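Local structure of conserved hypothetical protein (Enterococcus faecalis, 1T62) at residues B[68-73]-B[85-90]; B[81-86]-B[146-151]; B[93-98]-B[139-144]. The protein is of unknown function but carries an ASCH domain of the PUA clan, a fold often linked to RNA, and so may bind RNA. All coordinates share one frame; numbering follows the deposited sequence.

Strand 81-94 takes part in all three contacts. In interaction 1 its middle, 85-90, pairs with 68-73; in interaction 2 residues 81-86 pair with 146-151; in interaction 3 its last two residues, Met-93 and Pro-94 of segment 93-98, pair with 139-144. Interactions 1 and 2, with centres about 9 Å apart, share Ile-85 and Arg-86 and also touch directly, Tyr-71 packing on Ile-84 and Val-149. Interaction 3 lies farther along the sheet, its centre about 18 Å from that of interaction 1 and about 23 Å from that of interaction 2. A probable hydrogen bond between Thr-87 OG1 and Gln-144 OE1 (3.2 Å) connects interactions 1 and 3. All three belong to the one mixed sheet of the ASCH domain.

Interaction 1 (B[68-73]-B[85-90])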
ATOM      1  N   ALA B  68     -23.596   7.605   7.660  1.00 19.91           N
ATOM      2  CA  ALA B  68     -24.394   7.077   6.579  1.00 20.43           C
ATOM      3  C   ALA B  68     -24.236   8.082   5.450  1.00 21.09           C
ATOM      4  O   ALA B  68     -24.357   9.286   5.671  1.00 22.01           O
ATOM      5  CB  ALA B  68     -25.852   6.995   6.999  1.00  8.09           C
ATOM      6  N   GLY B  69     -23.937   7.590   4.253  1.00 17.47           N
ATOM      7  CA  GLY B  69     -23.793   8.467   3.108  1.00 16.62           C
ATOM      8  C   GLY B  69     -22.411   9.001   2.791  1.00 16.00           C
ATOM      9  O   GLY B  69     -22.203   9.532   1.704  1.00 14.79           O
ATOM     10  N   GLN B  70     -21.473   8.863   3.723  1.00 10.33           N
ATOM     11  CA  GLN B  70     -20.115   9.361   3.529  1.00  9.82           C
ATOM     12  C   GLN B  70     -19.351   8.570   2.475  1.00 10.99           C
ATOM     13  O   GLN B  70     -19.778   7.491   2.069  1.00 11.37           O
ATOM     14  CB  GLN B  70     -19.336   9.288   4.832  1.00 13.82           C
ATOM     15  CG  GLN B  70     -19.041   7.868   5.250  1.00 11.09           C
ATOM     16  CD  GLN B  70     -17.928   7.772   6.267  1.00  8.46           C
ATOM     17  OE1 GLN B  70     -18.029   8.298   7.375  1.00  6.21           O
ATOM     18  NE2 GLN B  70     -16.855   7.093   5.893  1.00  7.92           N
ATOM     19  N   TYR B  71     -18.214   9.117   2.045  1.00 15.24           N
ATOM     20  CA  TYR B  71     -17.362   8.467   1.052  1.00 14.46           C
ATOM     21  C   TYR B  71     -15.984   8.109   1.602  1.00 16.86           C
ATOM     22  O   TYR B  71     -15.488   8.712   2.554  1.00 15.18           O
ATOM     23  CB  TYR B  71     -17.151   9.354  -0.173  1.00  9.62           C
ATOM     24  CG  TYR B  71     -18.393   9.680  -0.953  1.00  5.69           C
ATOM     25  CD1 TYR B  71     -19.172  10.787  -0.627  1.00  4.61           C
ATOM     26  CD2 TYR B  71     -18.775   8.899  -2.038  1.00  5.02           C
ATOM     27  CE1 TYR B  71     -20.298  11.113  -1.367  1.00  5.13           C
ATOM     28  CE2 TYR B  71     -19.901   9.206  -2.786  1.00  4.52           C
ATOM     29  CZ  TYR B  71     -20.663  10.314  -2.447  1.00  6.24           C
ATOM     30  OH  TYR B  71     -21.804  10.609  -3.165  1.00  5.69           O
ATOM     31  N   ASP B  72     -15.374   7.116   0.978  1.00 18.03           N
ATOM     32  CA  ASP B  72     -14.051   6.679   1.359  1.00 19.73           C
ATOM     33  C   ASP B  72     -13.267   6.308   0.118  1.00 21.47           C
ATOM     34  O   ASP B  72     -13.736   5.528  -0.712  1.00 20.61           O
ATOM     35  CB  ASP B  72     -14.122   5.468   2.274  1.00 19.92           C
ATOM     36  CG  ASP B  72     -14.752   5.785   3.601  1.00 22.56           C
ATOM     37  OD1 ASP B  72     -15.991   5.956   3.635  1.00 25.96           O
ATOM     38  OD2 ASP B  72     -14.008   5.864   4.603  1.00 23.67           O
ATOM     39  N   ILE B  73     -12.080   6.888  -0.020  1.00 16.71           N
ATOM     40  CA  ILE B  73     -11.228   6.570  -1.146  1.00 14.28           C
ATOM     41  C   ILE B  73     -10.494   5.304  -0.711  1.00 15.39           C
ATOM     42  O   ILE B  73      -9.937   5.255   0.382  1.00 15.20           O
ATOM     43  CB  ILE B  73     -10.259   7.738  -1.422  1.00  8.74           C
ATOM     44  CG1 ILE B  73     -11.075   8.981  -1.801  1.00  8.55           C
ATOM     45  CG2 ILE B  73      -9.303   7.388  -2.542  1.00  7.54           C
ATOM     46  CD1 ILE B  73     -10.269  10.263  -1.925  1.00  5.63           C
ATOM     47  N   ILE B  85     -15.917   4.540  -2.618  1.00 10.23           N
ATOM     48  CA  ILE B  85     -17.172   3.923  -2.228  1.00 14.01           C
ATOM     49  C   ILE B  85     -18.082   4.814  -1.395  1.00 13.32           C
ATOM     50  O   ILE B  85     -17.637   5.776  -0.771  1.00 13.65           O
ATOM     51  CB  ILE B  85     -16.883   2.660  -1.432  1.00  1.28           C
ATOM     52  CG1 ILE B  85     -16.167   3.019  -0.131  1.00  5.57           C
ATOM     53  CG2 ILE B  85     -15.970   1.758  -2.229  1.00  3.34           C
ATOM     54  CD1 ILE B  85     -16.001   1.864   0.802  1.00 12.24           C
ATOM     55  N   ARG B  86     -19.366   4.481  -1.383  1.00 26.84           N
ATOM     56  CA  ARG B  86     -20.322   5.245  -0.599  1.00 25.15           C
ATOM     57  C   ARG B  86     -21.006   4.345   0.421  1.00 24.50           C
ATOM     58  O   ARG B  86     -21.496   3.264   0.085  1.00 23.63           O
ATOM     59  CB  ARG B  86     -21.378   5.881  -1.491  1.00 26.24           C
ATOM     60  CG  ARG B  86     -21.936   7.111  -0.854  1.00 26.15           C
ATOM     61  CD  ARG B  86     -23.416   7.051  -0.650  1.00 26.94           C
ATOM     62  NE  ARG B  86     -24.130   7.522  -1.827  1.00 27.27           N
ATOM     63  CZ  ARG B  86     -24.432   6.747  -2.851  1.00 27.89           C
ATOM     64  NH1 ARG B  86     -24.073   5.473  -2.817  1.00 27.92           N
ATOM     65  NH2 ARG B  86     -25.090   7.236  -3.889  1.00 30.01           N
ATOM     66  N   THR B  87     -21.038   4.792   1.670  1.00 11.98           N
ATOM     67  CA  THR B  87     -21.658   4.019   2.738  1.00  9.62           C
ATOM     68  C   THR B  87     -23.163   4.268   2.766  1.00  9.49           C
ATOM     69  O   THR B  87     -23.605   5.403   2.901  1.00  6.24           O
ATOM     70  CB  THR B  87     -21.052   4.397   4.110  1.00 19.33           C
ATOM     71  OG1 THR B  87     -19.621   4.267   4.057  1.00 20.67           O
ATOM     72  CG2 THR B  87     -21.585   3.487   5.188  1.00 18.97           C
ATOM     73  N   THR B  88     -23.946   3.203   2.627  1.00 15.50           N
ATOM     74  CA  THR B  88     -25.401   3.314   2.639  1.00 14.82           C
ATOM     75  C   THR B  88     -25.945   2.881   3.988  1.00 16.68           C
ATOM     76  O   THR B  88     -27.137   3.024   4.257  1.00 14.64           O
ATOM     77  CB  THR B  88     -26.056   2.410   1.567  1.00 15.91           C
ATOM     78  OG1 THR B  88     -25.587   1.065   1.722  1.00 13.63           O
ATOM     79  CG2 THR B  88     -25.715   2.877   0.172  1.00 13.77           C
ATOM     80  N   LYS B  89     -25.071   2.364   4.848  1.00 15.17           N
ATOM     81  CA  LYS B  89     -25.509   1.878   6.154  1.00 15.39           C
ATOM     82  C   LYS B  89     -24.370   1.762   7.163  1.00 15.51           C
ATOM     83  O   LYS B  89     -23.296   1.306   6.837  1.00 17.03           O
ATOM     84  CB  LYS B  89     -26.169   0.512   5.941  1.00 37.61           C
ATOM     85  CG  LYS B  89     -26.727  -0.189   7.162  1.00 40.86           C
ATOM     86  CD  LYS B  89     -27.311  -1.533   6.738  1.00 42.20           C
ATOM     87  CE  LYS B  89     -27.777  -2.324   7.923  1.00 42.07           C
ATOM     88  NZ  LYS B  89     -26.687  -2.457   8.923  1.00 44.35           N
ATOM     89  N   VAL B  90     -24.607   2.196   8.390  1.00 18.81           N
ATOM     90  CA  VAL B  90     -23.602   2.096   9.447  1.00 14.10           C
ATOM     91  C   VAL B  90     -24.302   1.404  10.608  1.00 15.38           C
ATOM     92  O   VAL B  90     -25.388   1.819  11.028  1.00 12.56           O
ATOM     93  CB  VAL B  90     -23.103   3.491   9.931  1.00 13.45           C
ATOM     94  CG1 VAL B  90     -22.127   3.326  11.095  1.00  8.32           C
ATOM     95  CG2 VAL B  90     -22.436   4.235   8.785  1.00 10.08           C
TER
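The Tyr-71 ring lies beside the Arg-86 side chain, both pointing the same way from the sheet. Arg-86 CG sits over one ring face, displaced toward the rim, and its CH-pi contact puts it 3.9 Å from the centroid of the Tyr-71 ring. CG of Arg-86 reaches this place by standing anti to its own backbone N (chi1 -154°); the chain then bends, and its guanidinium goes on to Glu-147. Beneath the pair, Tyr-71 and Arg-86 form an antiparallel non-hydrogen-bonded bridge in the beta hairpin of strands 71-75 and 81-94. The next pair, Asp-72 with Ile-85, exchanges backbone hydrogen bonds in both directions, Ile-85 N to Asp-72 O at 3.1 Å. Toward the other end, Thr-87 N bonds to Gln-70 O at 3.0 Å. Thr-87 O accepts from Gly-69 N; at the backbone angles of Gly-69 (phi 92°) a CB would crowd the carbonyl oxygen of Ala-68. On the face of Asp-72, Asp-72 OD1 lies in the amide plane of Gln-70 and accepts from Gln-70 NE2 at 2.7 Å through its syn lone pair, while Asp-72 OD2 is taken by Trp-26 NE1.

Interaction 2 (B[81-86]-B[146-151])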
ATOM      1  N   PRO B  81      -4.353   4.356  -5.370  1.00  9.06           N
ATOM      2  CA  PRO B  81      -5.813   4.510  -5.401  1.00  8.66           C
ATOM      3  C   PRO B  81      -6.477   3.407  -6.192  1.00  7.73           C
ATOM      4  O   PRO B  81      -6.053   3.083  -7.296  1.00  6.80           O
ATOM      5  CB  PRO B  81      -6.015   5.890  -6.024  1.00 10.99           C
ATOM      6  CG  PRO B  81      -4.728   6.163  -6.718  1.00 11.25           C
ATOM      7  CD  PRO B  81      -3.692   5.587  -5.809  1.00 12.89           C
ATOM      8  N   LEU B  82      -7.525   2.839  -5.612  1.00 23.70           N
ATOM      9  CA  LEU B  82      -8.256   1.728  -6.206  1.00 24.22           C
ATOM     10  C   LEU B  82      -9.652   2.114  -6.685  1.00 24.86           C
ATOM     11  O   LEU B  82      -9.958   2.038  -7.870  1.00 25.11           O
ATOM     12  CB  LEU B  82      -8.381   0.614  -5.175  1.00 18.94           C
ATOM     13  CG  LEU B  82      -8.085  -0.824  -5.572  1.00 19.27           C
ATOM     14  CD1 LEU B  82      -8.553  -1.721  -4.442  1.00 20.48           C
ATOM     15  CD2 LEU B  82      -8.793  -1.173  -6.860  1.00 19.82           C
ATOM     16  N   ALA B  83     -10.511   2.500  -5.752  1.00 22.68           N
ATOM     17  CA  ALA B  83     -11.865   2.901  -6.100  1.00 23.47           C
ATOM     18  C   ALA B  83     -12.423   3.730  -4.969  1.00 23.21           C
ATOM     19  O   ALA B  83     -11.846   3.772  -3.889  1.00 23.68           O
ATOM     20  CB  ALA B  83     -12.737   1.682  -6.316  1.00 23.21           C
ATOM     21  N   ILE B  84     -13.528   4.417  -5.218  1.00 18.16           N
ATOM     22  CA  ILE B  84     -14.144   5.193  -4.160  1.00 18.61           C
ATOM     23  C   ILE B  84     -15.526   4.569  -3.890  1.00 19.28           C
ATOM     24  O   ILE B  84     -16.204   4.091  -4.802  1.00 17.30           O
ATOM     25  CB  ILE B  84     -14.206   6.716  -4.508  1.00 16.50           C
ATOM     26  CG1 ILE B  84     -15.621   7.232  -4.356  1.00 15.06           C
ATOM     27  CG2 ILE B  84     -13.642   6.990  -5.867  1.00 15.68           C
ATOM     28  CD1 ILE B  84     -15.872   7.749  -2.974  1.00 14.61           C
ATOM     29  N   ILE B  85     -15.917   4.540  -2.618  1.00 10.23           N
ATOM     30  CA  ILE B  85     -17.172   3.923  -2.228  1.00 14.01           C
ATOM     31  C   ILE B  85     -18.082   4.814  -1.395  1.00 13.32           C
ATOM     32  O   ILE B  85     -17.637   5.776  -0.771  1.00 13.65           O
ATOM     33  CB  ILE B  85     -16.883   2.660  -1.432  1.00  1.28           C
ATOM     34  CG1 ILE B  85     -16.167   3.019  -0.131  1.00  5.57           C
ATOM     35  CG2 ILE B  85     -15.970   1.758  -2.229  1.00  3.34           C
ATOM     36  CD1 ILE B  85     -16.001   1.864   0.802  1.00 12.24           C
ATOM     37  N   ARG B  86     -19.366   4.481  -1.383  1.00 26.84           N
ATOM     38  CA  ARG B  86     -20.322   5.245  -0.599  1.00 25.15           C
ATOM     39  C   ARG B  86     -21.006   4.345   0.421  1.00 24.50           C
ATOM     40  O   ARG B  86     -21.496   3.264   0.085  1.00 23.63           O
ATOM     41  CB  ARG B  86     -21.378   5.881  -1.491  1.00 26.24           C
ATOM     42  CG  ARG B  86     -21.936   7.111  -0.854  1.00 26.15           C
ATOM     43  CD  ARG B  86     -23.416   7.051  -0.650  1.00 26.94           C
ATOM     44  NE  ARG B  86     -24.130   7.522  -1.827  1.00 27.27           N
ATOM     45  CZ  ARG B  86     -24.432   6.747  -2.851  1.00 27.89           C
ATOM     46  NH1 ARG B  86     -24.073   5.473  -2.817  1.00 27.92           N
ATOM     47  NH2 ARG B  86     -25.090   7.236  -3.889  1.00 30.01           N
ATOM     48  N   PHE B 146     -21.479  -0.462   2.009  1.00 16.68           N
ATOM     49  CA  PHE B 146     -21.206   0.514   0.971  1.00 16.54           C
ATOM     50  C   PHE B 146     -21.411  -0.038  -0.437  1.00 17.74           C
ATOM     51  O   PHE B 146     -21.681  -1.228  -0.622  1.00 15.24           O
ATOM     52  CB  PHE B 146     -19.746   0.969   1.100  1.00 12.74           C
ATOM     53  CG  PHE B 146     -18.765  -0.176   1.113  1.00 11.07           C
ATOM     54  CD1 PHE B 146     -18.454  -0.835   2.301  1.00  8.77           C
ATOM     55  CD2 PHE B 146     -18.226  -0.663  -0.082  1.00 11.59           C
ATOM     56  CE1 PHE B 146     -17.628  -1.962   2.305  1.00  7.73           C
ATOM     57  CE2 PHE B 146     -17.397  -1.796  -0.090  1.00 10.50           C
ATOM     58  CZ  PHE B 146     -17.101  -2.443   1.107  1.00 10.41           C
ATOM     59  N   GLU B 147     -21.267   0.852  -1.418  1.00 19.11           N
ATOM     60  CA  GLU B 147     -21.364   0.499  -2.823  1.00 19.63           C
ATOM     61  C   GLU B 147     -20.211   1.175  -3.563  1.00 20.36           C
ATOM     62  O   GLU B 147     -19.877   2.325  -3.276  1.00 21.20           O
ATOM     63  CB  GLU B 147     -22.722   0.910  -3.416  1.00 16.63           C
ATOM     64  CG  GLU B 147     -23.143   2.370  -3.311  1.00 22.53           C
ATOM     65  CD  GLU B 147     -24.590   2.573  -3.809  1.00 25.26           C
ATOM     66  OE1 GLU B 147     -25.136   3.695  -3.721  1.00 24.64           O
ATOM     67  OE2 GLU B 147     -25.194   1.587  -4.294  1.00 27.41           O
ATOM     68  N   VAL B 148     -19.565   0.444  -4.471  1.00 25.96           N
ATOM     69  CA  VAL B 148     -18.465   1.014  -5.234  1.00 23.87           C
ATOM     70  C   VAL B 148     -19.059   2.041  -6.171  1.00 22.07           C
ATOM     71  O   VAL B 148     -19.843   1.733  -7.073  1.00 21.14           O
ATOM     72  CB  VAL B 148     -17.696  -0.053  -6.015  1.00 23.37           C
ATOM     73  CG1 VAL B 148     -16.887   0.600  -7.155  1.00 21.23           C
ATOM     74  CG2 VAL B 148     -16.757  -0.776  -5.056  1.00 23.18           C
ATOM     75  N   VAL B 149     -18.650   3.275  -5.935  1.00 15.17           N
ATOM     76  CA  VAL B 149     -19.161   4.434  -6.643  1.00 15.65           C
ATOM     77  C   VAL B 149     -18.233   4.981  -7.744  1.00 13.26           C
ATOM     78  O   VAL B 149     -18.620   5.846  -8.509  1.00 11.33           O
ATOM     79  CB  VAL B 149     -19.507   5.499  -5.548  1.00  3.10           C
ATOM     80  CG1 VAL B 149     -18.698   6.757  -5.731  1.00  3.70           C
ATOM     81  CG2 VAL B 149     -20.993   5.728  -5.506  1.00  1.00           C
ATOM     82  N   ASP B 150     -17.016   4.460  -7.832  1.00 14.72           N
ATOM     83  CA  ASP B 150     -16.065   4.912  -8.842  1.00 18.68           C
ATOM     84  C   ASP B 150     -14.788   4.067  -8.785  1.00 20.31           C
ATOM     85  O   ASP B 150     -14.338   3.679  -7.711  1.00 21.40           O
ATOM     86  CB  ASP B 150     -15.742   6.393  -8.613  1.00 29.49           C
ATOM     87  CG  ASP B 150     -14.924   7.014  -9.750  1.00 31.97           C
ATOM     88  OD1 ASP B 150     -14.676   8.241  -9.689  1.00 33.70           O
ATOM     89  OD2 ASP B 150     -14.520   6.301 -10.701  1.00 33.67           O
ATOM     90  N   LEU B 151     -14.225   3.757  -9.950  1.00 26.77           N
ATOM     91  CA  LEU B 151     -12.990   2.982 -10.031  1.00 26.77           C
ATOM     92  C   LEU B 151     -11.881   3.919 -10.489  1.00 26.77           C
ATOM     93  O   LEU B 151     -12.130   4.832 -11.282  1.00 26.77           O
ATOM     94  CB  LEU B 151     -13.128   1.854 -11.044  1.00 20.82           C
ATOM     95  CG  LEU B 151     -14.136   0.741 -10.772  1.00 20.82           C
ATOM     96  CD1 LEU B 151     -14.171  -0.191 -11.966  1.00 20.82           C
ATOM     97  CD2 LEU B 151     -13.753  -0.011  -9.505  1.00 20.82           C
TER
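Ile-85 meets strand 146-151 along the length of its side chain. Its CB lies 3.5 Å from Glu-147 O, with the Phe-146 ring close by. The CG2 branch reaches CG2 of Val-148 at 3.9 Å, and it also approaches CD2 of Phe-146. The other branch starts at CG1, held between the backbone N and the carbonyl carbon (chi1 64°), and ends in CD1, which rests over one face of the Phe-146 ring. This CH-pi contact places Ile-85 CD1 3.7 Å from the centroid of the Phe-146 ring, displaced toward the rim beside CG. Helix 33-44 packs on this face of the sheet through Val-43, which touches Phe-146, as does Phe-28.

The opposite face of the sheet carries Ile-84, whose CG2 packs on CB of Asp-150 while its CG1 packs on CG1 of Val-149. Helix 2-16 covers these residues: Phe-8 touches Ile-84 and Asp-150, Phe-12 touches Val-149 and Asp-150, and Lys-15 NZ forms a salt bridge with Asp-150 OD1. Farther along, Arg-86 and Glu-147 run side by side toward a salt bridge, although the modelled separation of its ends is doubtful. Their backbones are tied both ways, Arg-86 N to Glu-147 O and Glu-147 N to Arg-86 O, each at 2.9 Å.

At Ile-84 the pairing changes. Ile-84 N donates to Asp-150 O at 2.7 Å, but Ile-84 O accepts from Val-149 N at 2.8 Å and only weakly from Asp-150 N. Val-149 and Asp-150 thus both face Ile-84, which shifts the register by a residue: a classic beta bulge in the pairing of two long antiparallel strands of the mixed sheet of this ASCH domain.

Interaction 3 (B[93-98]-B[139-144]); sequences MPMNKV and MLLVCQ
Met-93 and Leu-141 face each other as an antiparallel hydrogen-bonded pair. Met-93 N gives a bond of 3.1 Å to Leu-141 O, and Leu-141 N returns one of 2.9 Å to Met-93 O. A third bond follows where the strand ends, from Met-95 N to Met-139 O at 3.2 Å.

The side chains that meet across this ladder are apolar. The Met-93 chain bends at its last torsion (chi3 97°), and its CE methyl packs against SG of Cys-143. On the other face of the sheet Pro-94 and Leu-140 point the same way, with CG of Pro-94 lying 3.7 Å from CD1 of Leu-140. They form a non-hydrogen-bonded pair, a position at which the missing N-H of proline costs no bond to strand 140-151. Met-95 crosses Leu-141 obliquely, its CG 3.8 Å from CD1 of Leu-141, and CG1 of Val-98 approaches the same methyl at 4.3 Å.

One shell out, further contacts surround these groups. After Pro-94 the chain curls into a 3-10 segment, 95-97, closed by a bond of 2.9 Å from Lys-97 N to Pro-94 O; this turn brings Val-98 back toward Leu-141. Helix 113-128 packs on the cluster, Tyr-117 and His-120 touching Met-95, Trp-116 touching Val-98 and Phe-124 touching Leu-141. On its other edge strand 140-151 is bonded to strand 50-54, including Val-142 with Ser-53.

The polar part of the contact is three backbone hydrogen bonds. Methyl and methylene groups of Met-93, Met-95, Pro-94, Val-98 and the leucines, with the sulfur of Cys-143, add van der Waals contact, consistent with a contact that depends little on charge.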
ATOM      1  N   MET B  93     -22.681  -3.596  16.207  1.00 24.77           N
ATOM      2  CA  MET B  93     -23.146  -4.885  16.732  1.00 26.96           C
ATOM      3  C   MET B  93     -22.027  -5.695  17.382  1.00 25.58           C
ATOM      4  O   MET B  93     -20.877  -5.630  16.955  1.00 26.96           O
ATOM      5  CB  MET B  93     -23.776  -5.724  15.624  1.00 35.45           C
ATOM      6  CG  MET B  93     -22.765  -6.399  14.738  1.00 44.28           C
ATOM      7  SD  MET B  93     -23.533  -7.412  13.486  1.00 50.99           S
ATOM      8  CE  MET B  93     -23.510  -6.262  12.102  1.00 53.01           C
ATOM      9  N   PRO B  94     -22.357  -6.481  18.425  1.00 19.35           N
ATOM     10  CA  PRO B  94     -21.385  -7.311  19.145  1.00 18.87           C
ATOM     11  C   PRO B  94     -20.834  -8.363  18.200  1.00 19.01           C
ATOM     12  O   PRO B  94     -21.596  -8.981  17.459  1.00 18.38           O
ATOM     13  CB  PRO B  94     -22.218  -7.929  20.260  1.00 17.21           C
ATOM     14  CG  PRO B  94     -23.331  -6.937  20.450  1.00 17.72           C
ATOM     15  CD  PRO B  94     -23.688  -6.618  19.029  1.00 18.17           C
ATOM     16  N   MET B  95     -19.524  -8.585  18.228  1.00 22.97           N
ATOM     17  CA  MET B  95     -18.926  -9.553  17.322  1.00 24.67           C
ATOM     18  C   MET B  95     -19.541 -10.945  17.373  1.00 25.70           C
ATOM     19  O   MET B  95     -19.721 -11.577  16.338  1.00 26.59           O
ATOM     20  CB  MET B  95     -17.430  -9.658  17.563  1.00 20.46           C
ATOM     21  CG  MET B  95     -16.734 -10.260  16.381  1.00 25.25           C
ATOM     22  SD  MET B  95     -14.968 -10.137  16.516  1.00 29.09           S
ATOM     23  CE  MET B  95     -14.467 -11.727  15.869  1.00 28.94           C
ATOM     24  N   ASN B  96     -19.869 -11.413  18.575  1.00 31.55           N
ATOM     25  CA  ASN B  96     -20.458 -12.738  18.773  1.00 32.90           C
ATOM     26  C   ASN B  96     -21.911 -12.830  18.320  1.00 32.99           C
ATOM     27  O   ASN B  96     -22.536 -13.883  18.443  1.00 35.02           O
ATOM     28  CB  ASN B  96     -20.371 -13.132  20.250  1.00 22.47           C
ATOM     29  CG  ASN B  96     -21.130 -12.178  21.157  1.00 25.34           C
ATOM     30  OD1 ASN B  96     -21.037 -12.266  22.378  1.00 29.13           O
ATOM     31  ND2 ASN B  96     -21.885 -11.266  20.566  1.00 27.24           N
ATOM     32  N   LYS B  97     -22.441 -11.728  17.797  1.00 25.91           N
ATOM     33  CA  LYS B  97     -23.824 -11.666  17.329  1.00 26.22           C
ATOM     34  C   LYS B  97     -23.950 -11.439  15.824  1.00 21.54           C
ATOM     35  O   LYS B  97     -25.046 -11.185  15.341  1.00 23.22           O
ATOM     36  CB  LYS B  97     -24.570 -10.540  18.055  1.00 35.65           C
ATOM     37  CG  LYS B  97     -25.442 -10.992  19.222  1.00 46.96           C
ATOM     38  CD  LYS B  97     -25.925  -9.810  20.085  1.00 57.04           C
ATOM     39  CE  LYS B  97     -26.714  -8.752  19.289  1.00 63.70           C
ATOM     40  NZ  LYS B  97     -27.192  -7.594  20.129  1.00 65.42           N
ATOM     41  N   VAL B  98     -22.857 -11.525  15.069  1.00 16.76           N
ATOM     42  CA  VAL B  98     -22.961 -11.286  13.630  1.00 18.17           C
ATOM     43  C   VAL B  98     -23.731 -12.386  12.888  1.00 11.73           C
ATOM     44  O   VAL B  98     -23.562 -13.579  13.159  1.00 10.18           O
ATOM     45  CB  VAL B  98     -21.566 -11.119  12.967  1.00 38.28           C
ATOM     46  CG1 VAL B  98     -20.732 -10.116  13.751  1.00 40.77           C
ATOM     47  CG2 VAL B  98     -20.865 -12.459  12.867  1.00 39.76           C
ATOM     48  N   MET B 139     -16.552  -7.791  21.756  1.00 12.89           N
ATOM     49  CA  MET B 139     -16.235  -6.401  21.562  1.00 14.58           C
ATOM     50  C   MET B 139     -17.122  -5.914  20.440  1.00 15.38           C
ATOM     51  O   MET B 139     -17.289  -6.590  19.428  1.00 16.35           O
ATOM     52  CB  MET B 139     -14.775  -6.219  21.181  1.00 31.01           C
ATOM     53  CG  MET B 139     -14.376  -6.887  19.894  1.00 36.62           C
ATOM     54  SD  MET B 139     -12.944  -6.055  19.217  1.00 40.70           S
ATOM     55  CE  MET B 139     -13.759  -4.663  18.521  1.00 43.03           C
ATOM     56  N   LEU B 140     -17.712  -4.745  20.654  1.00 14.72           N
ATOM     57  CA  LEU B 140     -18.593  -4.105  19.695  1.00 13.67           C
ATOM     58  C   LEU B 140     -17.860  -3.803  18.380  1.00 13.37           C
ATOM     59  O   LEU B 140     -16.706  -3.379  18.389  1.00 12.71           O
ATOM     60  CB  LEU B 140     -19.122  -2.807  20.314  1.00  3.78           C
ATOM     61  CG  LEU B 140     -20.464  -2.744  21.067  1.00  4.91           C
ATOM     62  CD1 LEU B 140     -21.035  -4.134  21.278  1.00  8.00           C
ATOM     63  CD2 LEU B 140     -20.280  -2.018  22.389  1.00  3.61           C
ATOM     64  N   LEU B 141     -18.534  -4.032  17.255  1.00 13.47           N
ATOM     65  CA  LEU B 141     -17.975  -3.762  15.929  1.00 13.84           C
ATOM     66  C   LEU B 141     -18.715  -2.626  15.254  1.00 14.30           C
ATOM     67  O   LEU B 141     -19.910  -2.427  15.474  1.00 12.75           O
ATOM     68  CB  LEU B 141     -18.110  -4.967  15.014  1.00 12.51           C
ATOM     69  CG  LEU B 141     -17.171  -6.139  15.184  1.00 13.32           C
ATOM     70  CD1 LEU B 141     -17.613  -7.247  14.252  1.00 12.62           C
ATOM     71  CD2 LEU B 141     -15.750  -5.708  14.875  1.00 15.36           C
ATOM     72  N   VAL B 142     -18.001  -1.889  14.417  1.00 34.39           N
ATOM     73  CA  VAL B 142     -18.601  -0.801  13.668  1.00 33.89           C
ATOM     74  C   VAL B 142     -18.687  -1.301  12.221  1.00 35.99           C
ATOM     75  O   VAL B 142     -17.682  -1.374  11.508  1.00 35.72           O
ATOM     76  CB  VAL B 142     -17.738   0.467  13.756  1.00 21.94           C
ATOM     77  CG1 VAL B 142     -18.337   1.559  12.889  1.00 23.48           C
ATOM     78  CG2 VAL B 142     -17.647   0.926  15.206  1.00 22.04           C
ATOM     79  N   CYS B 143     -19.899  -1.664  11.806  1.00 14.52           N
ATOM     80  CA  CYS B 143     -20.145  -2.198  10.474  1.00 15.21           C
ATOM     81  C   CYS B 143     -20.664  -1.191   9.435  1.00 15.62           C
ATOM     82  O   CYS B 143     -21.582  -0.409   9.704  1.00 15.19           O
ATOM     83  CB  CYS B 143     -21.123  -3.368  10.588  1.00 30.74           C
ATOM     84  SG  CYS B 143     -20.592  -4.675  11.738  1.00 29.27           S
ATOM     85  N   GLN B 144     -20.066  -1.233   8.242  1.00 14.23           N
ATOM     86  CA  GLN B 144     -20.435  -0.358   7.130  1.00 13.12           C
ATOM     87  C   GLN B 144     -20.846  -1.131   5.894  1.00 12.70           C
ATOM     88  O   GLN B 144     -20.197  -2.093   5.504  1.00 12.84           O
ATOM     89  CB  GLN B 144     -19.271   0.531   6.727  1.00 15.99           C
ATOM     90  CG  GLN B 144     -18.897   1.588   7.721  1.00 16.01           C
ATOM     91  CD  GLN B 144     -17.662   2.337   7.286  1.00 15.82           C
ATOM     92  OE1 GLN B 144     -17.676   3.098   6.310  1.00 11.88           O
ATOM     93  NE2 GLN B 144     -16.572   2.112   8.002  1.00 16.29           N
TER